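Local atomic coordinates of uncharacterized protein (Sus scrofa, PDB entry 5BNF), a protein that is porcine CD38, a member of the ADP-ribosyl cyclase family, crystallised here as a fragment with five disulfide bonds. Residues I14-Y19 with D33-K38; K48-A53 with C131-F135; A148-C152 with S180-V186. All coordinates share one frame; numbering follows the deposited sequence.

Interaction 1 of 3, residues I14-Y19 with D33-K38; sequences ILRRCY and DCQKIK
C18 and C34 are joined by a disulfide, SG to SG 2.0 Å, that ties helix 10-25 to the first turn of helix 34-45. Its chi3 of -87° is close to the relaxed right angle and of left-handed sign. In C18 the SG stands opposite the backbone N, which carries the sulfur across to the other helix. The Y19 ring lies against the C34 half of the bridge: C34 CB sits 3.4 Å from the centroid of the Y19 ring and only 11° off its normal, a CH-pi contact, while C34 SG occupies the same face, a sulfur-aromatic contact. Beyond the bridge, L15 and K38 pack through carbon. L15 CG meets K38 CD at 3.4 Å, tighter than usual, and L15 CD2 reaches C34 CB at 3.9 Å. I14 completes this side, its CD1 4.0 Å from K38 CG, the two side chains crossing at about a right angle.

The short helical segments run at 138° to each other, nearer antiparallel than parallel, with axes 9.1 Å apart. D33 stands at the N-cap of the second helix. Further out, I105 of helix 101-106 touches C18, and L61 and L64 of helix 59-64 touch I37. With no hydrogen bond between the two segments, the contact rests on a covalent bridge and on dispersion: a ring face over C34 and aliphatic packing of I14 and L15 against K38.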
loop_
_atom_site.group_PDB
_atom_site.type_symbol
_atom_site.label_atom_id
_atom_site.label_comp_id
_atom_site.label_asym_id
_atom_site.label_seq_id
_atom_site.Cartn_x
_atom_site.Cartn_y
_atom_site.Cartn_z
ATOM N N ILE A 14 8.028 -1.477 15.399
ATOM C CA ILE A 14 6.668 -1.874 15.059
ATOM C C ILE A 14 5.806 -2.074 16.294
ATOM O O ILE A 14 4.587 -1.915 16.231
ATOM C CB ILE A 14 6.621 -3.165 14.202
ATOM C CG1 ILE A 14 7.208 -4.342 14.978
ATOM C CG2 ILE A 14 7.377 -2.949 12.897
ATOM C CD1 ILE A 14 7.080 -5.671 14.239
ATOM N N LEU A 15 6.430 -2.424 17.417
ATOM C CA LEU A 15 5.671 -2.618 18.645
ATOM C C LEU A 15 5.134 -1.261 19.079
ATOM O O LEU A 15 3.950 -1.119 19.363
ATOM C CB LEU A 15 6.548 -3.194 19.762
ATOM C CG LEU A 15 5.997 -4.414 20.517
ATOM C CD1 LEU A 15 6.444 -4.327 21.967
ATOM C CD2 LEU A 15 4.467 -4.471 20.448
ATOM N N ARG A 16 6.015 -0.268 19.123
ATOM C CA ARG A 16 5.628 1.082 19.507
ATOM C C ARG A 16 4.520 1.597 18.601
ATOM O O ARG A 16 3.421 1.917 19.056
ATOM C CB ARG A 16 6.822 2.030 19.400
ATOM C CG ARG A 16 6.421 3.491 19.465
ATOM C CD ARG A 16 7.302 4.353 18.577
ATOM N NE ARG A 16 8.205 5.208 19.341
ATOM C CZ ARG A 16 9.528 5.196 19.212
ATOM N NH1 ARG A 16 10.103 4.368 18.349
ATOM N NH2 ARG A 16 10.275 6.020 19.938
ATOM N N ARG A 17 4.834 1.681 17.311
ATOM C CA ARG A 17 3.896 2.168 16.315
ATOM C C ARG A 17 2.521 1.555 16.480
ATOM O O ARG A 17 1.520 2.268 16.513
ATOM C CB ARG A 17 4.418 1.883 14.902
ATOM C CG ARG A 17 5.629 2.717 14.507
ATOM C CD ARG A 17 5.901 2.628 13.012
ATOM N NE ARG A 17 7.017 3.476 12.612
ATOM C CZ ARG A 17 7.454 3.588 11.366
ATOM N NH1 ARG A 17 6.864 2.902 10.398
ATOM N NH2 ARG A 17 8.484 4.376 11.092
ATOM N N CYS A 18 2.469 0.234 16.592
ATOM C CA CYS A 18 1.192 -0.448 16.754
ATOM C C CYS A 18 0.362 0.116 17.906
ATOM O O CYS A 18 -0.807 0.458 17.727
ATOM C CB CYS A 18 1.414 -1.942 16.966
ATOM S SG CYS A 18 -0.106 -2.866 17.338
ATOM N N TYR A 19 0.954 0.207 19.091
ATOM C CA TYR A 19 0.219 0.740 20.226
ATOM C C TYR A 19 -0.235 2.158 19.941
ATOM O O TYR A 19 -1.421 2.462 20.038
ATOM C CB TYR A 19 1.065 0.684 21.503
ATOM C CG TYR A 19 1.034 -0.679 22.168
ATOM C CD1 TYR A 19 -0.180 -1.291 22.477
ATOM C CD2 TYR A 19 2.209 -1.360 22.471
ATOM C CE1 TYR A 19 -0.227 -2.548 23.071
ATOM C CE2 TYR A 19 2.175 -2.622 23.068
ATOM C CZ TYR A 19 0.952 -3.210 23.364
ATOM O OH TYR A 19 0.901 -4.458 23.949
ATOM N N ASP A 33 -4.369 -6.462 19.972
ATOM C CA ASP A 33 -3.162 -6.667 20.775
ATOM C C ASP A 33 -1.889 -6.517 19.953
ATOM O O ASP A 33 -1.626 -7.295 19.042
ATOM C CB ASP A 33 -3.179 -8.050 21.421
ATOM C CG ASP A 33 -1.846 -8.409 22.057
ATOM O OD1 ASP A 33 -1.307 -7.587 22.829
ATOM O OD2 ASP A 33 -1.336 -9.517 21.791
ATOM N N CYS A 34 -1.084 -5.526 20.308
ATOM C CA CYS A 34 0.145 -5.241 19.593
ATOM C C CYS A 34 1.258 -6.279 19.656
ATOM O O CYS A 34 1.925 -6.531 18.652
ATOM C CB CYS A 34 0.668 -3.882 20.040
ATOM S SG CYS A 34 -0.333 -2.544 19.329
ATOM N N GLN A 35 1.481 -6.866 20.827
ATOM C CA GLN A 35 2.527 -7.876 20.956
ATOM C C GLN A 35 2.206 -9.079 20.065
ATOM O O GLN A 35 3.102 -9.683 19.477
ATOM C CB GLN A 35 2.675 -8.311 22.418
ATOM C CG GLN A 35 3.368 -9.663 22.633
ATOM C CD GLN A 35 4.752 -9.765 22.003
ATOM O OE1 GLN A 35 5.593 -8.879 22.163
ATOM N NE2 GLN A 35 4.996 -10.865 21.298
ATOM N N LYS A 36 0.925 -9.414 19.961
ATOM C CA LYS A 36 0.487 -10.530 19.134
ATOM C C LYS A 36 0.840 -10.225 17.685
ATOM O O LYS A 36 1.340 -11.085 16.961
ATOM C CB LYS A 36 -1.024 -10.708 19.260
ATOM C CG LYS A 36 -1.474 -12.113 19.603
ATOM C CD LYS A 36 -2.499 -12.086 20.729
ATOM C CE LYS A 36 -3.713 -11.238 20.370
ATOM N NZ LYS A 36 -4.651 -11.102 21.521
ATOM N N ILE A 37 0.565 -8.989 17.274
ATOM C CA ILE A 37 0.843 -8.543 15.916
ATOM C C ILE A 37 2.339 -8.641 15.624
ATOM O O ILE A 37 2.745 -9.275 14.653
ATOM C CB ILE A 37 0.383 -7.075 15.702
ATOM C CG1 ILE A 37 -1.133 -6.960 15.876
ATOM C CG2 ILE A 37 0.765 -6.606 14.308
ATOM C CD1 ILE A 37 -1.947 -7.636 14.786
ATOM N N LYS A 38 3.146 -8.014 16.475
ATOM C CA LYS A 38 4.599 -8.014 16.325
ATOM C C LYS A 38 5.154 -9.421 16.165
ATOM O O LYS A 38 6.081 -9.650 15.384
ATOM C CB LYS A 38 5.246 -7.346 17.536
ATOM C CG LYS A 38 6.717 -7.675 17.709
ATOM C CD LYS A 38 7.215 -7.272 19.089
ATOM C CE LYS A 38 8.415 -8.106 19.506
ATOM N NZ LYS A 38 8.839 -7.823 20.910
#

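Interaction 2 of 3, residues K48-A53 with C131-F135; sequences KDPCSA and CNSNF
C51 and A53 run beside N134 and S133, CA atoms 4.7 Å apart for C51 and N134 and 5.0 Å for A53 and S133, and the backbone hydrogen bond from A53 N to S133 O (3.1 Å), bent to 137° at the hydrogen, links the two loops. S133 OG donates to C51 O at 2.6 Å from well above the carbonyl plane; with chi1 63° the hydroxyl is tucked between its own backbone N and carbonyl carbon. The C51–C131 disulfide closes the same junction covalently. On the first loop, D49 to S52 form a type I beta turn that contains an Asx turn, in which D49 OD1 takes the N-H of C51 through its anti lone pair. The second loop leads into helix 135-149, with N134 as N-cap: its OD1 accepts from S137 N, and its ND2 donates to C131 O. The first helical residue, F135, offers a ring face to A53, whose CB lies 3.3 Å from the F135 ring centroid and 11° off the normal. D49 O approaches the ring edge, 3.6 Å from F135 CE2. A water bridges P50 O and F135 N, 2.8 Å from each, while the K48 ammonium hydrogen-bonds A44 O, outside the contact.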
loop_
_atom_site.group_PDB
_atom_site.type_symbol
_atom_site.label_atom_id
_atom_site.label_comp_id
_atom_site.label_asym_id
_atom_site.label_seq_id
_atom_site.Cartn_x
_atom_site.Cartn_y
_atom_site.Cartn_z
ATOM N N LYS A 48 14.138 -17.148 7.616
ATOM C CA LYS A 48 13.685 -17.701 6.345
ATOM C C LYS A 48 14.505 -17.129 5.187
ATOM O O LYS A 48 15.073 -16.038 5.290
ATOM C CB LYS A 48 12.213 -17.382 6.116
ATOM C CG LYS A 48 11.264 -18.027 7.108
ATOM C CD LYS A 48 9.823 -17.632 6.801
ATOM C CE LYS A 48 8.834 -18.299 7.753
ATOM N NZ LYS A 48 7.447 -17.771 7.604
ATOM N N ASP A 49 14.573 -17.881 4.093
ATOM C CA ASP A 49 15.297 -17.446 2.915
ATOM C C ASP A 49 14.626 -16.139 2.493
ATOM O O ASP A 49 13.435 -16.123 2.194
ATOM C CB ASP A 49 15.159 -18.498 1.815
ATOM C CG ASP A 49 15.994 -18.183 0.599
ATOM O OD1 ASP A 49 15.825 -17.086 0.018
ATOM O OD2 ASP A 49 16.817 -19.038 0.219
ATOM N N PRO A 50 15.383 -15.033 2.447
ATOM C CA PRO A 50 14.806 -13.741 2.063
ATOM C C PRO A 50 14.228 -13.630 0.654
ATOM O O PRO A 50 13.712 -12.577 0.291
ATOM C CB PRO A 50 15.952 -12.762 2.319
ATOM C CG PRO A 50 17.159 -13.590 1.990
ATOM C CD PRO A 50 16.838 -14.920 2.652
ATOM N N CYS A 51 14.298 -14.703 -0.136
ATOM C CA CYS A 51 13.743 -14.679 -1.498
ATOM C C CYS A 51 12.644 -15.726 -1.685
ATOM O O CYS A 51 12.212 -15.990 -2.797
ATOM C CB CYS A 51 14.843 -14.895 -2.556
ATOM S SG CYS A 51 15.854 -13.422 -2.983
ATOM N N SER A 52 12.181 -16.298 -0.582
ATOM C CA SER A 52 11.149 -17.329 -0.605
ATOM C C SER A 52 9.809 -16.837 -0.061
ATOM O O SER A 52 8.934 -17.646 0.247
ATOM C CB SER A 52 11.600 -18.505 0.249
ATOM O OG SER A 52 11.675 -18.097 1.609
ATOM N N ALA A 53 9.646 -15.526 0.072
ATOM C CA ALA A 53 8.405 -14.985 0.615
ATOM C C ALA A 53 7.174 -15.278 -0.234
ATOM O O ALA A 53 7.202 -15.156 -1.454
ATOM C CB ALA A 53 8.536 -13.475 0.833
ATOM N N CYS A 131 14.891 -9.990 -6.313
ATOM C CA CYS A 131 13.931 -11.078 -6.337
ATOM C C CYS A 131 12.581 -10.516 -5.911
ATOM O O CYS A 131 12.446 -9.896 -4.853
ATOM C CB CYS A 131 14.377 -12.258 -5.437
ATOM S SG CYS A 131 14.504 -12.021 -3.633
ATOM N N ASN A 132 11.591 -10.714 -6.770
ATOM C CA ASN A 132 10.239 -10.227 -6.540
ATOM C C ASN A 132 9.628 -10.761 -5.251
ATOM O O ASN A 132 8.916 -10.042 -4.536
ATOM C CB ASN A 132 9.354 -10.602 -7.729
ATOM C CG ASN A 132 7.961 -10.035 -7.616
ATOM O OD1 ASN A 132 7.777 -8.815 -7.553
ATOM N ND2 ASN A 132 6.967 -10.913 -7.584
ATOM N N SER A 133 9.919 -12.023 -4.950
ATOM C CA SER A 133 9.400 -12.659 -3.751
ATOM C C SER A 133 10.256 -12.415 -2.494
ATOM O O SER A 133 10.711 -13.354 -1.830
ATOM C CB SER A 133 9.215 -14.167 -3.995
ATOM O OG SER A 133 10.448 -14.801 -4.261
ATOM N N ASN A 134 10.487 -11.144 -2.186
ATOM C CA ASN A 134 11.232 -10.768 -0.988
ATOM C C ASN A 134 10.141 -10.325 -0.007
ATOM O O ASN A 134 9.059 -9.890 -0.419
ATOM C CB ASN A 134 12.209 -9.621 -1.287
ATOM C CG ASN A 134 11.510 -8.285 -1.486
ATOM O OD1 ASN A 134 10.965 -7.720 -0.548
ATOM N ND2 ASN A 134 11.523 -7.783 -2.714
ATOM N N PHE A 135 10.413 -10.423 1.282
ATOM C CA PHE A 135 9.403 -10.084 2.276
ATOM C C PHE A 135 8.812 -8.669 2.350
ATOM O O PHE A 135 7.683 -8.508 2.814
ATOM C CB PHE A 135 9.888 -10.548 3.650
ATOM C CG PHE A 135 9.790 -12.035 3.830
ATOM C CD1 PHE A 135 8.558 -12.633 4.072
ATOM C CD2 PHE A 135 10.913 -12.848 3.687
ATOM C CE1 PHE A 135 8.446 -14.024 4.169
ATOM C CE2 PHE A 135 10.809 -14.236 3.782
ATOM C CZ PHE A 135 9.577 -14.825 4.021
HETATM O O HOH W 1 13.035 -10.745 2.252
#

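Interaction 3 of 3, residues A148-C152 with S180-V186; sequences AENAC and SLQPSKV
The C-terminal end of helix 135-149 and the turn by which it enters strand 153-160 pack against the loop between helix 172-180 and the neighbouring strand 186-194. K185 fastens the two connections: its NZ donates to A151 O at 3.0 Å and weakly to E149 O. In the bond to A151 O the nitrogen stands well above the carbonyl plane, 60° out of it. Bends at chi2, chi3 and chi4 fold the lysine chain back over the turn, bringing K185 CE within 3.4 Å of E149 O. Q182 CG comes to 3.3 Å from that same E149 O. E149 O lies in the last helical residue and A151 O in the turn just past it, so the C-terminal end of the helix dipole would probably favour the ammonium.

Carbon contacts lie alongside. A151 CB meets V186 CG2 at 3.8 Å and L181 CD2 at 4.0 Å, and A148 CB is 3.6 Å from S180 CB, a van der Waals approach. Within the loop Q182 O accepts from both K185 N and V186 N, closing its turn. Near the strand starts, C152 CA makes a CA-H...O contact of 3.3 Å with K185 O; C152 is also bridged to C71, and the carboxylate of E149 pairs with R146. Two helix-to-strand connections meeting at the N-terminal ends of adjacent, central parallel strands are typical of an alpha/beta fold with a parallel sheet.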
loop_
_atom_site.group_PDB
_atom_site.type_symbol
_atom_site.label_atom_id
_atom_site.label_comp_id
_atom_site.label_asym_id
_atom_site.label_seq_id
_atom_site.Cartn_x
_atom_site.Cartn_y
_atom_site.Cartn_z
ATOM N N ALA A 148 -7.588 -2.668 -1.551
ATOM C CA ALA A 148 -8.440 -2.427 -2.713
ATOM C C ALA A 148 -9.693 -3.291 -2.687
ATOM O O ALA A 148 -10.779 -2.839 -3.062
ATOM C CB ALA A 148 -7.657 -2.681 -3.993
ATOM N N GLU A 149 -9.542 -4.533 -2.240
ATOM C CA GLU A 149 -10.665 -5.451 -2.176
ATOM C C GLU A 149 -11.720 -5.017 -1.150
ATOM O O GLU A 149 -12.904 -5.264 -1.342
ATOM C CB GLU A 149 -10.165 -6.861 -1.850
ATOM C CG GLU A 149 -9.194 -7.432 -2.870
ATOM C CD GLU A 149 -8.751 -8.858 -2.532
ATOM O OE1 GLU A 149 -8.372 -9.102 -1.369
ATOM O OE2 GLU A 149 -8.772 -9.734 -3.424
ATOM N N ASN A 150 -11.291 -4.363 -0.075
ATOM C CA ASN A 150 -12.207 -3.917 0.970
ATOM C C ASN A 150 -12.748 -2.510 0.745
ATOM O O ASN A 150 -13.419 -1.951 1.618
ATOM C CB ASN A 150 -11.524 -3.950 2.342
ATOM C CG ASN A 150 -11.068 -5.340 2.742
ATOM O OD1 ASN A 150 -11.805 -6.316 2.599
ATOM N ND2 ASN A 150 -9.851 -5.433 3.268
ATOM N N ALA A 151 -12.444 -1.927 -0.408
ATOM C CA ALA A 151 -12.919 -0.580 -0.705
ATOM C C ALA A 151 -14.399 -0.631 -1.054
ATOM O O ALA A 151 -14.849 -1.552 -1.726
ATOM C CB ALA A 151 -12.124 0.016 -1.858
ATOM N N CYS A 152 -15.153 0.353 -0.574
ATOM C CA CYS A 152 -16.584 0.428 -0.845
ATOM C C CYS A 152 -16.997 1.865 -1.112
ATOM O O CYS A 152 -16.353 2.808 -0.639
ATOM C CB CYS A 152 -17.395 -0.134 0.332
ATOM S SG CYS A 152 -16.923 0.498 1.976
ATOM N N SER A 180 -8.169 -4.903 -8.282
ATOM C CA SER A 180 -8.722 -5.548 -7.099
ATOM C C SER A 180 -9.956 -4.842 -6.550
ATOM O O SER A 180 -10.513 -5.263 -5.544
ATOM C CB SER A 180 -7.659 -5.659 -6.002
ATOM O OG SER A 180 -6.660 -6.601 -6.358
ATOM N N LEU A 181 -10.383 -3.766 -7.198
ATOM C CA LEU A 181 -11.576 -3.058 -6.743
ATOM C C LEU A 181 -12.791 -3.926 -7.047
ATOM O O LEU A 181 -12.914 -4.472 -8.142
ATOM C CB LEU A 181 -11.706 -1.713 -7.453
ATOM C CG LEU A 181 -10.634 -0.683 -7.101
ATOM C CD1 LEU A 181 -10.691 0.473 -8.083
ATOM C CD2 LEU A 181 -10.849 -0.193 -5.685
ATOM N N GLN A 182 -13.678 -4.065 -6.068
ATOM C CA GLN A 182 -14.880 -4.882 -6.228
ATOM C C GLN A 182 -16.031 -4.057 -6.791
ATOM O O GLN A 182 -16.549 -3.177 -6.106
ATOM C CB GLN A 182 -15.316 -5.451 -4.879
ATOM C CG GLN A 182 -14.281 -6.283 -4.142
ATOM C CD GLN A 182 -14.162 -7.683 -4.699
ATOM O OE1 GLN A 182 -13.540 -7.899 -5.737
ATOM N NE2 GLN A 182 -14.773 -8.644 -4.017
ATOM N N PRO A 183 -16.448 -4.334 -8.039
ATOM C CA PRO A 183 -17.553 -3.605 -8.677
ATOM C C PRO A 183 -18.807 -3.616 -7.801
ATOM O O PRO A 183 -19.546 -2.634 -7.731
ATOM C CB PRO A 183 -17.779 -4.376 -9.975
ATOM C CG PRO A 183 -16.429 -4.894 -10.303
ATOM C CD PRO A 183 -15.892 -5.345 -8.955
ATOM N N SER A 184 -19.025 -4.742 -7.130
ATOM C CA SER A 184 -20.179 -4.925 -6.261
ATOM C C SER A 184 -20.161 -4.038 -5.020
ATOM O O SER A 184 -21.182 -3.874 -4.355
ATOM C CB SER A 184 -20.273 -6.392 -5.838
ATOM O OG SER A 184 -19.049 -6.831 -5.278
ATOM N N LYS A 185 -19.003 -3.461 -4.723
ATOM C CA LYS A 185 -18.835 -2.607 -3.552
ATOM C C LYS A 185 -18.420 -1.184 -3.928
ATOM O O LYS A 185 -18.757 -0.223 -3.232
ATOM C CB LYS A 185 -17.791 -3.241 -2.631
ATOM C CG LYS A 185 -18.139 -4.689 -2.271
ATOM C CD LYS A 185 -16.916 -5.579 -2.073
ATOM C CE LYS A 185 -16.284 -5.417 -0.695
ATOM N NZ LYS A 185 -15.863 -4.020 -0.397
ATOM N N VAL A 186 -17.677 -1.053 -5.023
ATOM C CA VAL A 186 -17.225 0.253 -5.491
ATOM C C VAL A 186 -17.969 0.617 -6.771
ATOM O O VAL A 186 -17.905 -0.107 -7.764
ATOM C CB VAL A 186 -15.703 0.254 -5.765
ATOM C CG1 VAL A 186 -15.309 1.511 -6.513
ATOM C CG2 VAL A 186 -14.942 0.180 -4.454
#

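In the fold
All three contacts are partly buried, with centres 15 to 19 Å from that of the chain; interaction 3 lies the nearest to it. Interactions 1 and 2 belong to the helical part and each contains a complete disulfide, whereas interaction 3 sits beside the parallel sheet and holds one cysteine of a bridge made outside it. Helix 135-149 connects two of them: it starts in interaction 2 and ends in interaction 3. Helix 34-45 begins in interaction 1, and the loop that follows it enters interaction 2. Their chemistry differs accordingly: a disulfide and nonpolar packing hold the helix pair, the paired loops share two hydrogen bonds and a bridging water, and the sheet-side loops use a lysine on carbonyls.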